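Local coordinates for cytochrome P450 (CYP102L1) (PDB 6N6Q), which binds haem and is probably a monooxygenase that oxidises organic substrates, encoded by a mycobacteriophage, at residues Pro346-Ala352 with Asp369-Leu375. Residues are numbered along the deposited sequence; the frame is centred on the assembly and turned at random.
Sequences PGYFRQA and DWVFVNL. With CAC (cacodylate ion), chain F.
This contact is an antiparallel pairing of strands 347-352 and 370-374, part of the mixed beta sheet characteristic of cytochromes P450, and it carries Y348 of the haem pocket. The strand axes approach to 4.6 Å, with N-to-C directions 147° apart. Y348/V373 and R350/V371 are hydrogen-bonded pairs; G347/N374, F349/F372 and Q351/W370 are non-hydrogen-bonded. V373 N donates a hydrogen bond to Y348 O at 2.9 Å, and the return bond from Y348 N to V373 O is weak at 3.4 Å. R350 N to V371 O (3.0 Å) and V371 N to R350 O (2.9 Å) follow, then A352 N to D369 O (3.0 Å). F349 (m), W370 (p) and F372 (t) form an aromatic cluster on one face; F349 CZ lies 3.4 Å from F372 CD1. A CB on G347 would clash with F372 CZ; G347 CA lies 3.7 Å from F372 CZ. On the other face, V373 CB makes a CH-pi contact with the Y348 ring, 3.9 Å from its centroid. Y348 (p) also touches the haem, and its OH is hydrogen-bonded to N72. The Q351 amide hydrogen-bonds to E78 and N80, and weakly to a cacodylate ion. N374 is the N-cap of helix 375-379, its OD1 accepting a hydrogen bond from A377 N. Strand 58-62 flanks 370-374, and strand 77-79 flanks 347-352.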
loop_
_atom_site.group_PDB
_atom_site.type_symbol
_atom_site.label_atom_id
_atom_site.label_comp_id
_atom_site.label_asym_id
_atom_site.label_seq_id
_atom_site.Cartn_x
_atom_site.Cartn_y
_atom_site.Cartn_z
ATOM N N PRO A 346 -6.432 -3.527 4.106
ATOM C CA PRO A 346 -7.321 -4.611 4.552
ATOM C C PRO A 346 -8.724 -4.541 3.978
ATOM O O PRO A 346 -9.478 -5.511 4.130
ATOM C CB PRO A 346 -7.339 -4.437 6.074
ATOM C CG PRO A 346 -7.140 -2.972 6.269
ATOM C CD PRO A 346 -6.222 -2.519 5.161
ATOM N N GLY A 347 -9.103 -3.444 3.335
ATOM C CA GLY A 347 -10.434 -3.355 2.770
ATOM C C GLY A 347 -10.648 -2.016 2.105
ATOM O O GLY A 347 -9.786 -1.132 2.136
ATOM N N TYR A 348 -11.823 -1.882 1.499
ATOM C CA TYR A 348 -12.209 -0.662 0.809
ATOM C C TYR A 348 -13.702 -0.435 1.000
ATOM O O TYR A 348 -14.458 -1.354 1.324
ATOM C CB TYR A 348 -11.857 -0.722 -0.684
ATOM C CG TYR A 348 -12.327 -1.982 -1.375
ATOM C CD1 TYR A 348 -11.536 -3.124 -1.391
ATOM C CD2 TYR A 348 -13.557 -2.029 -2.015
ATOM C CE1 TYR A 348 -11.958 -4.276 -2.020
ATOM C CE2 TYR A 348 -13.988 -3.178 -2.649
ATOM C CZ TYR A 348 -13.185 -4.298 -2.649
ATOM O OH TYR A 348 -13.611 -5.445 -3.277
ATOM N N PHE A 349 -14.117 0.811 0.795
ATOM C CA PHE A 349 -15.502 1.218 0.981
ATOM C C PHE A 349 -16.165 1.417 -0.374
ATOM O O PHE A 349 -15.599 2.070 -1.258
ATOM C CB PHE A 349 -15.588 2.502 1.807
ATOM C CG PHE A 349 -15.281 2.304 3.263
ATOM C CD1 PHE A 349 -16.273 1.895 4.143
ATOM C CD2 PHE A 349 -14.006 2.527 3.754
ATOM C CE1 PHE A 349 -15.997 1.714 5.487
ATOM C CE2 PHE A 349 -13.723 2.346 5.096
ATOM C CZ PHE A 349 -14.720 1.939 5.963
ATOM N N ARG A 350 -17.360 0.857 -0.531
ATOM C CA ARG A 350 -18.133 1.002 -1.752
ATOM C C ARG A 350 -19.464 1.669 -1.439
ATOM O O ARG A 350 -19.934 1.653 -0.301
ATOM C CB ARG A 350 -18.367 -0.352 -2.430
ATOM C CG ARG A 350 -17.090 -1.100 -2.771
ATOM C CD ARG A 350 -17.163 -1.680 -4.169
ATOM N NE ARG A 350 -16.642 -0.760 -5.173
ATOM C CZ ARG A 350 -16.974 -0.793 -6.460
ATOM N NH1 ARG A 350 -17.845 -1.692 -6.898
ATOM N NH2 ARG A 350 -16.444 0.079 -7.306
ATOM N N GLN A 351 -20.064 2.265 -2.466
ATOM C CA GLN A 351 -21.347 2.940 -2.325
ATOM C C GLN A 351 -22.220 2.599 -3.523
ATOM O O GLN A 351 -21.720 2.289 -4.607
ATOM C CB GLN A 351 -21.181 4.463 -2.201
ATOM C CG GLN A 351 -20.655 5.136 -3.453
ATOM C CD GLN A 351 -20.352 6.603 -3.243
ATOM O OE1 GLN A 351 -20.163 7.056 -2.114
ATOM N NE2 GLN A 351 -20.303 7.359 -4.333
ATOM N N ALA A 352 -23.534 2.648 -3.311
ATOM C CA ALA A 352 -24.495 2.239 -4.326
ATOM C C ALA A 352 -24.790 3.397 -5.271
ATOM O O ALA A 352 -25.156 4.492 -4.830
ATOM C CB ALA A 352 -25.784 1.742 -3.673
ATOM N N ASP A 369 -25.777 4.730 -0.204
ATOM C CA ASP A 369 -25.479 3.923 0.970
ATOM C C ASP A 369 -24.144 3.223 0.772
ATOM O O ASP A 369 -23.828 2.758 -0.326
ATOM C CB ASP A 369 -26.581 2.893 1.222
ATOM C CG ASP A 369 -27.870 3.524 1.711
ATOM O OD1 ASP A 369 -27.815 4.639 2.272
ATOM O OD2 ASP A 369 -28.938 2.901 1.538
ATOM N N TRP A 370 -23.350 3.152 1.837
ATOM C CA TRP A 370 -21.989 2.652 1.733
ATOM C C TRP A 370 -21.773 1.449 2.642
ATOM O O TRP A 370 -22.361 1.347 3.722
ATOM C CB TRP A 370 -20.961 3.751 2.054
ATOM C CG TRP A 370 -21.245 4.535 3.296
ATOM C CD1 TRP A 370 -22.153 5.544 3.437
ATOM C CD2 TRP A 370 -20.599 4.394 4.567
ATOM N NE1 TRP A 370 -22.122 6.031 4.723
ATOM C CE2 TRP A 370 -21.175 5.343 5.436
ATOM C CE3 TRP A 370 -19.595 3.555 5.057
ATOM C CZ2 TRP A 370 -20.779 5.476 6.764
ATOM C CZ3 TRP A 370 -19.204 3.688 6.375
ATOM C CH2 TRP A 370 -19.795 4.641 7.214
ATOM N N VAL A 371 -20.921 0.534 2.176
ATOM C CA VAL A 371 -20.541 -0.664 2.911
ATOM C C VAL A 371 -19.021 -0.787 2.884
ATOM O O VAL A 371 -18.328 -0.073 2.157
ATOM C CB VAL A 371 -21.190 -1.940 2.336
ATOM C CG1 VAL A 371 -22.711 -1.835 2.365
ATOM C CG2 VAL A 371 -20.690 -2.192 0.920
ATOM N N PHE A 372 -18.511 -1.716 3.688
ATOM C CA PHE A 372 -17.084 -1.993 3.780
ATOM C C PHE A 372 -16.837 -3.429 3.343
ATOM O O PHE A 372 -17.434 -4.359 3.895
ATOM C CB PHE A 372 -16.569 -1.767 5.203
ATOM C CG PHE A 372 -15.117 -2.111 5.393
ATOM C CD1 PHE A 372 -14.121 -1.280 4.903
ATOM C CD2 PHE A 372 -14.747 -3.255 6.081
ATOM C CE1 PHE A 372 -12.783 -1.591 5.083
ATOM C CE2 PHE A 372 -13.411 -3.571 6.265
ATOM C CZ PHE A 372 -12.429 -2.737 5.767
ATOM N N VAL A 373 -15.970 -3.604 2.351
ATOM C CA VAL A 373 -15.536 -4.925 1.917
ATOM C C VAL A 373 -14.329 -5.308 2.763
ATOM O O VAL A 373 -13.271 -4.680 2.672
ATOM C CB VAL A 373 -15.201 -4.947 0.422
ATOM C CG1 VAL A 373 -14.581 -6.281 0.037
ATOM C CG2 VAL A 373 -16.451 -4.676 -0.406
ATOM N N ASN A 374 -14.486 -6.332 3.600
ATOM C CA ASN A 374 -13.416 -6.795 4.482
ATOM C C ASN A 374 -12.563 -7.792 3.706
ATOM O O ASN A 374 -12.889 -8.980 3.631
ATOM C CB ASN A 374 -13.996 -7.415 5.749
ATOM C CG ASN A 374 -12.942 -7.686 6.808
ATOM O OD1 ASN A 374 -11.763 -7.855 6.504
ATOM N ND2 ASN A 374 -13.368 -7.732 8.065
ATOM N N LEU A 375 -11.461 -7.306 3.127
ATOM C CA LEU A 375 -10.584 -8.180 2.352
ATOM C C LEU A 375 -9.873 -9.188 3.244
ATOM O O LEU A 375 -9.693 -10.347 2.853
ATOM C CB LEU A 375 -9.560 -7.353 1.575
ATOM C CG LEU A 375 -10.065 -6.559 0.373
ATOM C CD1 LEU A 375 -8.986 -5.610 -0.110
ATOM C CD2 LEU A 375 -10.491 -7.503 -0.740
HETATM AS AS CAC F . -18.915 11.148 -4.293
HETATM O O1 CAC F . -18.417 12.070 -5.667
HETATM O O2 CAC F . -17.995 9.819 -3.686
HETATM C C1 CAC F . -19.217 12.382 -2.855
HETATM C C2 CAC F . -20.704 10.551 -4.633
#